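Local coordinates for protein dehydrogenase (Chromobacterium violaceum, PDB 3Q2I) that probably oxidises the sugar ring of UDP-N-acetylglucosaminuronic acid with NAD, a step in the biosynthesis of 2,3-diacetamido-2,3-dideoxy-D-mannuronic acid, at residues N250-V264 with G267-E281. Sequence-based numbering, arbitrary orientation.
Sequences NLEGSITILGEKGSV and GGVAVNEIQHWEFSE. With HP7 ((2S,3S,4R,5R,6R)-5-acetamido-6-[[[(2R,3S,4R,5R)-5-(2,4-dioxopyrimidin-1-yl)-3,4-dihydroxy-oxolan-2-yl]methoxy-hydroxy-phosphoryl]oxy-hydroxy-phosphoryl]oxy-3,4-dihydroxy-oxane-2-carboxylic acid), chain C.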
# COMPACT_ATOMS: atom_id res chain seq x y z
N ASN A 250 10.56 -39.91 -3.58
CA ASN A 250 10.84 -38.92 -4.62
C ASN A 250 10.15 -39.29 -5.92
O ASN A 250 10.25 -40.44 -6.41
CB ASN A 250 12.33 -38.74 -4.90
CG ASN A 250 13.07 -37.94 -3.85
OD1 ASN A 250 12.55 -37.60 -2.78
ND2 ASN A 250 14.33 -37.59 -4.17
N LEU A 251 9.45 -38.32 -6.51
CA LEU A 251 8.70 -38.56 -7.73
C LEU A 251 9.25 -37.85 -8.96
O LEU A 251 9.33 -38.41 -10.06
CB LEU A 251 7.23 -38.19 -7.53
CG LEU A 251 6.27 -38.19 -8.73
CD1 LEU A 251 6.06 -39.61 -9.22
CD2 LEU A 251 4.91 -37.64 -8.31
N GLU A 252 9.63 -36.59 -8.82
CA GLU A 252 9.88 -35.77 -10.01
C GLU A 252 10.84 -34.62 -9.72
O GLU A 252 10.78 -33.99 -8.64
CB GLU A 252 8.55 -35.17 -10.50
CG GLU A 252 8.71 -34.32 -11.73
CD GLU A 252 7.38 -33.83 -12.30
OE1 GLU A 252 7.40 -32.93 -13.15
OE2 GLU A 252 6.30 -34.34 -11.90
N GLY A 253 11.82 -34.44 -10.61
CA GLY A 253 12.70 -33.26 -10.65
C GLY A 253 12.71 -32.93 -12.12
O GLY A 253 13.35 -33.61 -12.93
N SER A 254 11.97 -31.89 -12.53
CA SER A 254 11.80 -31.64 -13.96
C SER A 254 11.85 -30.18 -14.32
O SER A 254 11.60 -29.31 -13.47
CB SER A 254 10.49 -32.18 -14.55
OG SER A 254 9.38 -31.46 -14.02
N ILE A 255 12.13 -29.93 -15.58
CA ILE A 255 11.98 -28.60 -16.15
C ILE A 255 11.41 -28.71 -17.53
O ILE A 255 11.92 -29.49 -18.38
CB ILE A 255 13.31 -27.80 -16.12
CG1 ILE A 255 13.09 -26.38 -16.65
CG2 ILE A 255 14.50 -28.49 -16.90
CD1 ILE A 255 14.30 -25.39 -16.43
N THR A 256 10.46 -27.82 -17.83
CA THR A 256 9.88 -27.74 -19.16
C THR A 256 10.14 -26.34 -19.67
O THR A 256 9.96 -25.38 -18.91
CB THR A 256 8.36 -27.96 -19.08
OG1 THR A 256 8.13 -29.28 -18.56
CG2 THR A 256 7.75 -27.82 -20.46
N ILE A 257 10.65 -26.20 -20.89
CA ILE A 257 10.93 -24.90 -21.48
C ILE A 257 10.29 -24.80 -22.83
O ILE A 257 10.51 -25.69 -23.67
CB ILE A 257 12.44 -24.62 -21.67
CG1 ILE A 257 13.15 -24.79 -20.30
CG2 ILE A 257 12.61 -23.23 -22.28
CD1 ILE A 257 14.70 -24.75 -20.39
N LEU A 258 9.44 -23.80 -23.03
CA LEU A 258 8.70 -23.55 -24.26
C LEU A 258 9.05 -22.21 -24.83
O LEU A 258 8.89 -21.20 -24.15
CB LEU A 258 7.20 -23.59 -23.97
CG LEU A 258 6.66 -24.84 -23.27
CD1 LEU A 258 5.16 -24.76 -23.12
CD2 LEU A 258 7.08 -26.13 -24.08
N GLY A 259 9.55 -22.20 -26.08
CA GLY A 259 9.74 -20.96 -26.79
C GLY A 259 9.22 -20.98 -28.21
O GLY A 259 8.49 -21.87 -28.62
N GLU A 260 9.52 -19.90 -28.93
CA GLU A 260 9.00 -19.67 -30.28
C GLU A 260 9.29 -20.86 -31.18
O GLU A 260 8.44 -21.29 -32.00
CB GLU A 260 9.69 -18.40 -30.75
CG GLU A 260 9.37 -17.86 -32.14
CD GLU A 260 10.37 -16.73 -32.50
OE1 GLU A 260 11.29 -16.36 -31.71
OE2 GLU A 260 10.22 -16.18 -33.61
N LYS A 261 10.50 -21.38 -31.07
CA LYS A 261 10.90 -22.40 -32.02
C LYS A 261 11.48 -23.65 -31.37
O LYS A 261 12.24 -24.39 -31.99
CB LYS A 261 11.80 -21.81 -33.10
CG LYS A 261 13.09 -21.25 -32.59
CD LYS A 261 13.76 -20.39 -33.67
CE LYS A 261 15.16 -19.96 -33.24
NZ LYS A 261 16.08 -19.74 -34.40
N GLY A 262 11.01 -23.97 -30.17
CA GLY A 262 11.51 -25.13 -29.47
C GLY A 262 10.70 -25.45 -28.24
O GLY A 262 10.17 -24.53 -27.60
N SER A 263 10.60 -26.74 -27.90
CA SER A 263 9.88 -27.20 -26.70
C SER A 263 10.67 -28.36 -26.10
O SER A 263 11.01 -29.34 -26.80
CB SER A 263 8.46 -27.68 -27.02
OG SER A 263 7.68 -26.63 -27.58
N VAL A 264 11.05 -28.25 -24.84
CA VAL A 264 11.83 -29.29 -24.19
C VAL A 264 11.26 -29.65 -22.83
O VAL A 264 10.70 -28.78 -22.14
CB VAL A 264 13.28 -28.83 -24.05
CG1 VAL A 264 14.03 -29.63 -23.01
CG2 VAL A 264 13.97 -28.89 -25.39
N GLY A 267 12.94 -34.58 -17.39
CA GLY A 267 12.31 -35.02 -16.16
C GLY A 267 13.02 -36.21 -15.51
O GLY A 267 14.26 -36.26 -15.49
N GLY A 268 12.22 -37.13 -14.97
CA GLY A 268 12.77 -38.13 -14.07
C GLY A 268 12.71 -37.66 -12.64
O GLY A 268 12.02 -36.66 -12.37
N VAL A 269 13.37 -38.37 -11.73
CA VAL A 269 13.38 -37.98 -10.33
C VAL A 269 14.35 -36.82 -10.09
O VAL A 269 14.30 -36.22 -9.02
CB VAL A 269 13.70 -39.14 -9.35
CG1 VAL A 269 12.69 -40.24 -9.52
CG2 VAL A 269 15.09 -39.70 -9.67
N ALA A 270 15.24 -36.57 -11.04
CA ALA A 270 16.34 -35.62 -10.87
C ALA A 270 16.88 -35.00 -12.17
O ALA A 270 18.07 -35.06 -12.48
CB ALA A 270 17.46 -36.26 -10.04
N VAL A 271 16.00 -34.41 -12.97
CA VAL A 271 16.35 -33.85 -14.28
C VAL A 271 17.37 -34.70 -15.02
O VAL A 271 18.35 -34.20 -15.56
CB VAL A 271 16.84 -32.38 -14.24
CG1 VAL A 271 15.70 -31.46 -14.41
CG2 VAL A 271 17.77 -32.07 -13.04
N ASN A 272 17.06 -35.99 -15.05
CA ASN A 272 18.03 -36.98 -15.56
C ASN A 272 17.54 -37.69 -16.83
O ASN A 272 18.30 -38.46 -17.45
CB ASN A 272 18.30 -37.99 -14.44
CG ASN A 272 17.04 -38.69 -13.97
OD1 ASN A 272 16.19 -38.12 -13.27
ND2 ASN A 272 16.89 -39.97 -14.34
N GLU A 273 16.32 -37.39 -17.27
CA GLU A 273 15.76 -38.04 -18.46
C GLU A 273 15.21 -37.03 -19.44
O GLU A 273 14.22 -36.35 -19.17
CB GLU A 273 14.64 -39.00 -18.03
CG GLU A 273 14.06 -39.89 -19.12
CD GLU A 273 12.72 -40.49 -18.70
OE1 GLU A 273 12.07 -41.18 -19.52
OE2 GLU A 273 12.27 -40.27 -17.55
N ILE A 274 15.84 -36.94 -20.61
CA ILE A 274 15.28 -36.10 -21.65
C ILE A 274 14.03 -36.73 -22.22
O ILE A 274 14.09 -37.75 -22.90
CB ILE A 274 16.29 -35.71 -22.74
CG1 ILE A 274 17.44 -34.91 -22.11
CG2 ILE A 274 15.60 -34.85 -23.83
CD1 ILE A 274 18.58 -34.64 -23.05
N GLN A 275 12.89 -36.10 -21.94
CA GLN A 275 11.56 -36.67 -22.24
C GLN A 275 10.92 -36.02 -23.47
O GLN A 275 10.05 -36.60 -24.11
CB GLN A 275 10.65 -36.49 -21.03
CG GLN A 275 11.07 -37.33 -19.87
CD GLN A 275 10.21 -37.09 -18.64
OE1 GLN A 275 9.53 -36.07 -18.56
NE2 GLN A 275 10.28 -37.99 -17.66
N HIS A 276 11.31 -34.80 -23.80
CA HIS A 276 10.71 -34.13 -24.93
C HIS A 276 11.76 -33.16 -25.45
O HIS A 276 12.37 -32.46 -24.65
CB HIS A 276 9.45 -33.36 -24.56
CG HIS A 276 8.70 -32.85 -25.76
ND1 HIS A 276 7.84 -33.66 -26.48
CD2 HIS A 276 8.66 -31.64 -26.35
CE1 HIS A 276 7.32 -32.97 -27.47
NE2 HIS A 276 7.80 -31.74 -27.42
N TRP A 277 12.02 -33.18 -26.76
CA TRP A 277 13.16 -32.48 -27.33
C TRP A 277 12.90 -32.08 -28.78
O TRP A 277 13.26 -32.82 -29.72
CB TRP A 277 14.46 -33.30 -27.18
CG TRP A 277 15.72 -32.49 -27.46
CD1 TRP A 277 16.32 -32.33 -28.68
CD2 TRP A 277 16.53 -31.79 -26.52
NE1 TRP A 277 17.43 -31.53 -28.55
CE2 TRP A 277 17.60 -31.20 -27.23
CE3 TRP A 277 16.43 -31.57 -25.14
CZ2 TRP A 277 18.58 -30.40 -26.61
CZ3 TRP A 277 17.39 -30.77 -24.53
CH2 TRP A 277 18.46 -30.21 -25.26
N GLU A 278 12.18 -30.99 -29.00
CA GLU A 278 11.66 -30.66 -30.32
C GLU A 278 12.02 -29.24 -30.75
O GLU A 278 11.60 -28.25 -30.13
CB GLU A 278 10.14 -30.95 -30.38
CG GLU A 278 9.47 -30.46 -31.66
CD GLU A 278 8.10 -31.08 -31.94
OE1 GLU A 278 7.65 -31.00 -33.11
OE2 GLU A 278 7.45 -31.64 -31.01
N PHE A 279 12.86 -29.13 -31.78
CA PHE A 279 13.31 -27.83 -32.26
C PHE A 279 12.98 -27.59 -33.72
O PHE A 279 12.82 -28.57 -34.48
CB PHE A 279 14.81 -27.67 -31.99
CG PHE A 279 15.15 -27.52 -30.54
CD1 PHE A 279 15.07 -26.28 -29.92
CD2 PHE A 279 15.54 -28.62 -29.80
CE1 PHE A 279 15.39 -26.16 -28.56
CE2 PHE A 279 15.84 -28.53 -28.45
CZ PHE A 279 15.78 -27.26 -27.83
N SER A 280 12.86 -26.33 -34.13
CA SER A 280 12.46 -26.01 -35.49
C SER A 280 13.56 -26.39 -36.49
O SER A 280 13.24 -26.72 -37.63
CB SER A 280 12.05 -24.55 -35.68
OG SER A 280 13.15 -23.67 -35.55
N GLU A 281 14.82 -26.32 -36.05
CA GLU A 281 15.94 -26.86 -36.82
C GLU A 281 16.92 -27.75 -36.05
O GLU A 281 17.33 -27.44 -34.93
CB GLU A 281 16.71 -25.75 -37.54
CG GLU A 281 16.53 -24.39 -36.91
CD GLU A 281 16.57 -23.31 -37.95
OE1 GLU A 281 15.69 -22.42 -37.94
OE2 GLU A 281 17.48 -23.39 -38.81
N1 HP7 C . 14.81 -39.22 1.14
C2 HP7 C . 13.66 -39.83 1.40
O2 HP7 C . 13.28 -39.96 2.59
N3 HP7 C . 12.91 -40.35 0.42
C4 HP7 C . 13.30 -40.25 -0.86
O4 HP7 C . 12.59 -40.81 -1.73
C5 HP7 C . 14.50 -39.60 -1.17
C6 HP7 C . 15.25 -39.09 -0.12
PA HP7 C . 19.24 -37.92 -1.15
PB HP7 C . 21.04 -35.99 -2.12
O'P HP7 C . 17.83 -33.00 1.06
O'Q HP7 C . 19.70 -32.50 2.10
C1' HP7 C . 19.63 -33.80 -2.45
O1A HP7 C . 18.44 -38.27 -2.40
O1B HP7 C . 20.69 -36.45 -3.51
C1C HP7 C . 15.55 -38.62 2.26
C2' HP7 C . 19.90 -32.48 -3.19
N2' HP7 C . 20.80 -32.69 -4.32
O2A HP7 C . 20.36 -38.79 -0.65
O2B HP7 C . 22.38 -36.27 -1.48
C2C HP7 C . 16.53 -39.58 2.92
O2C HP7 C . 16.43 -39.30 4.32
C3' HP7 C . 20.50 -31.45 -2.25
O3' HP7 C . 20.40 -30.18 -2.94
O3A HP7 C . 19.80 -36.42 -1.19
O3B HP7 C . 20.90 -34.36 -2.08
C3C HP7 C . 17.88 -39.06 2.44
O3C HP7 C . 18.90 -39.32 3.41
C4' HP7 C . 19.71 -31.35 -0.94
O4' HP7 C . 20.35 -30.52 0.02
C4C HP7 C . 17.68 -37.56 2.27
O4C HP7 C . 16.35 -37.56 1.73
C5' HP7 C . 19.72 -32.77 -0.32
O5' HP7 C . 18.95 -33.56 -1.22
C5C HP7 C . 18.62 -37.02 1.21
O5C HP7 C . 18.18 -37.71 0.04
C6' HP7 C . 19.06 -32.76 1.04
C7' HP7 C . 20.55 -32.44 -5.61
O7' HP7 C . 19.55 -31.88 -6.07
C8' HP7 C . 21.63 -32.89 -6.57
O HOH W 1 15.83 -37.41 -6.99
O HOH W 2 15.36 -23.86 -33.45
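Three successive antiparallel strands at one end of the mixed sheet of the C-terminal alpha/beta domain meet here, and the loop that joins the last two folds against the start of strand 252-259, just beyond Asn250 of the UDP-sugar pocket. In the hairpin, Ser263 and Glu278 form a hydrogen-bonded pair: Ser263 N donates to Glu278 O (2.9 Å), while Glu278 N returns a bond to Ser263 O. On the face carrying Val264, Trp277 and Phe279, CG2 of Val264 makes an off-centre CH-pi contact with the six-membered ring of Trp277 and also reaches Phe279 CZ at 3.4 Å. Trp277 CG lies anti to its backbone N (chi1 -167°), which runs the indole alongside the valine; its NE1 bonds Asp286. Ser263 OG, on the other face, bonds the Tyr247 carbonyl of the second subunit.

At the loop, Gly253 is gripped twice: its N donates almost straight to Gly268 O (2.8 Å, 169°), and its O accepts from Val271 N, which approaches from above the carbonyl plane. A water links Asn250 ND2 to Val269 O, Asn250 OD1 accepts from Thr166 N, and Asn250 N donates to uracil O4 (2.9 Å). Direct backbone bonds thus fasten the loop to Gly253, and the water carries the link to Asn250, whose main-chain N-H matches the base's carbonyl.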